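Local coordinates for lamina-associated polypeptide 2 isoforms alpha/zeta (Mus musculus, PDB 2V0X), which dimerises through its C-terminal coiled-coil domain and, as a chromosome-associated component of the nuclear lamina, probably links lamin A to chromatin, at the interface of chains A and B. Sequence-based numbering; all coordinates share one arbitrary frame. Chains: chain A/B, Lamina-associated polypeptide 2 isoforms alpha/zeta.

The interface of chains A and B. Residues chain A 169-170, 173-174, 176-177; chain B 124, 127-128, 131, 176.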
loop_
_atom_site.group_PDB
_atom_site.type_symbol
_atom_site.label_atom_id
_atom_site.label_comp_id
_atom_site.label_asym_id
_atom_site.label_seq_id
_atom_site.Cartn_x
_atom_site.Cartn_y
_atom_site.Cartn_z
ATOM N N LEU A 169 -15.396 -7.474 0.943
ATOM C CA LEU A 169 -14.713 -6.238 1.308
ATOM C C LEU A 169 -13.828 -6.455 2.529
ATOM O O LEU A 169 -12.684 -6.042 2.529
ATOM C CB LEU A 169 -15.733 -5.103 1.522
ATOM C CG LEU A 169 -16.370 -4.571 0.229
ATOM C CD1 LEU A 169 -17.444 -3.549 0.512
ATOM C CD2 LEU A 169 -15.314 -3.949 -0.678
ATOM N N CYS A 170 -14.323 -7.186 3.525
ATOM C CA CYS A 170 -13.524 -7.466 4.709
ATOM C C CYS A 170 -12.296 -8.312 4.333
ATOM O O CYS A 170 -11.196 -8.071 4.849
ATOM C CB CYS A 170 -14.360 -8.147 5.803
ATOM S SG CYS A 170 -13.474 -8.323 7.385
ATOM N N ALA A 173 -9.785 -6.210 2.585
ATOM C CA ALA A 173 -9.086 -5.342 3.521
ATOM C C ALA A 173 -7.876 -6.088 4.117
ATOM O O ALA A 173 -6.769 -5.540 4.178
ATOM C CB ALA A 173 -10.044 -4.809 4.600
ATOM N N PHE A 174 -8.049 -7.355 4.475
ATOM C CA PHE A 174 -6.930 -8.123 5.007
ATOM C C PHE A 174 -5.850 -8.375 3.943
ATOM O O PHE A 174 -4.661 -8.435 4.254
ATOM C CB PHE A 174 -7.395 -9.409 5.682
ATOM C CG PHE A 174 -7.907 -9.190 7.079
ATOM C CD1 PHE A 174 -9.243 -8.865 7.302
ATOM C CD2 PHE A 174 -7.031 -9.212 8.164
ATOM C CE1 PHE A 174 -9.710 -8.550 8.592
ATOM C CE2 PHE A 174 -7.475 -8.905 9.449
ATOM C CZ PHE A 174 -8.824 -8.568 9.667
ATOM N N GLU A 176 -5.128 -6.167 1.619
ATOM C CA GLU A 176 -4.468 -4.858 1.555
ATOM C C GLU A 176 -3.425 -4.804 2.683
ATOM O O GLU A 176 -2.294 -4.381 2.472
ATOM C CB GLU A 176 -5.498 -3.734 1.738
ATOM C CG GLU A 176 -4.953 -2.305 1.593
ATOM C CD GLU A 176 -4.704 -1.872 0.151
ATOM O OE1 GLU A 176 -5.118 -2.581 -0.793
ATOM O OE2 GLU A 176 -4.100 -0.796 -0.038
ATOM N N VAL A 177 -3.807 -5.291 3.861
ATOM C CA VAL A 177 -2.920 -5.314 5.013
ATOM C C VAL A 177 -1.668 -6.124 4.703
ATOM O O VAL A 177 -0.543 -5.663 4.934
ATOM C CB VAL A 177 -3.597 -5.931 6.262
ATOM C CG1 VAL A 177 -2.535 -6.196 7.338
ATOM C CG2 VAL A 177 -4.666 -4.977 6.812
ATOM N N ALA B 124 -6.712 0.388 5.606
ATOM C CA ALA B 124 -7.237 -0.980 5.462
ATOM C C ALA B 124 -7.855 -1.483 6.744
ATOM O O ALA B 124 -8.893 -2.161 6.709
ATOM C CB ALA B 124 -6.156 -1.957 4.978
ATOM N N THR B 127 -11.116 -0.100 7.054
ATOM C CA THR B 127 -11.971 -0.738 6.059
ATOM C C THR B 127 -12.482 -2.095 6.571
ATOM O O THR B 127 -13.659 -2.400 6.397
ATOM C CB THR B 127 -11.241 -0.890 4.701
ATOM O OG1 THR B 127 -10.944 0.415 4.189
ATOM C CG2 THR B 127 -12.122 -1.597 3.677
ATOM N N ALA B 128 -11.627 -2.882 7.233
ATOM C CA ALA B 128 -12.064 -4.174 7.752
ATOM C C ALA B 128 -13.154 -3.951 8.806
ATOM O O ALA B 128 -14.218 -4.576 8.743
ATOM C CB ALA B 128 -10.877 -4.973 8.343
ATOM N N ALA B 131 -16.379 -2.787 7.057
ATOM C CA ALA B 131 -16.957 -3.893 6.275
ATOM C C ALA B 131 -17.699 -4.885 7.180
ATOM O O ALA B 131 -18.827 -5.292 6.899
ATOM C CB ALA B 131 -15.890 -4.608 5.490
ATOM N N GLU B 176 -6.668 4.591 -0.356
ATOM C CA GLU B 176 -5.712 3.476 -0.447
ATOM C C GLU B 176 -4.974 3.570 -1.784
ATOM O O GLU B 176 -3.751 3.394 -1.854
ATOM C CB GLU B 176 -6.431 2.121 -0.364
ATOM C CG GLU B 176 -7.231 1.924 0.904
ATOM C CD GLU B 176 -7.954 0.585 0.976
ATOM O OE1 GLU B 176 -8.712 0.244 0.043
ATOM O OE2 GLU B 176 -7.786 -0.112 1.993
#
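A:Ala173 meets B:Ala124 and B:Ala128 at the apolar centre, where two long helices of different subunits touch through alanines. The methyl of A:Ala173 lies over the backbone of the partner helix, with CB 3.6 Å from the carbonyl O of B:Ala124, and it also touches the amide N and the CA of B:Ala128. On its flank, methyl CG2 of B:Thr127 lies 3.9 Å from CB of A:Ala173; with CG2 anti to the backbone N (chi1 -64° for OG1), the threonine turns carbon toward this contact. The reverse insertion is made by B:Ala131, whose CB sits 3.6 Å from the backbone N of A:Cys170 and also touches CB of A:Leu169. Small side chains thus let each helix approach the main chain of the other. Larger groups close the sides: A:Phe174 brings ring atom CE1 to 3.8 Å from CB of B:Ala128, while SG of A:Cys170 lies in the ring plane at its edge. CG2 of A:Val177 comes to 3.8 Å from CB of B:Ala124. At the polar rim, CG of A:Glu176 covers that same methyl, 3.6 Å from CB of B:Ala124. Its chain, with CG anti to the backbone N, bends at chi2 (77°) and carries the carboxylate over the face of that of B:Glu176. The two carboxylates stack with planes 27° apart; OE2 of A:Glu176 and OE2 of B:Glu176 are 4.3 Å apart, a proximity of like charges that might raise the proton affinity of one of them. An alanine here, keeping CB but lacking CG and the carboxylate, would probably leave the methyl of B:Ala124 partly uncovered and OE2 of B:Glu176 without the CG it rests against, with that carboxylate freer to turn. No hydrogen bond or salt bridge spans the patch. It joins helix 152-196 of chain A to helix 100-146 of chain B, with helix 152-196 of B at the rim, within the two-fold symmetric coiled-coil dimer, which repeats the contact with the chains exchanged.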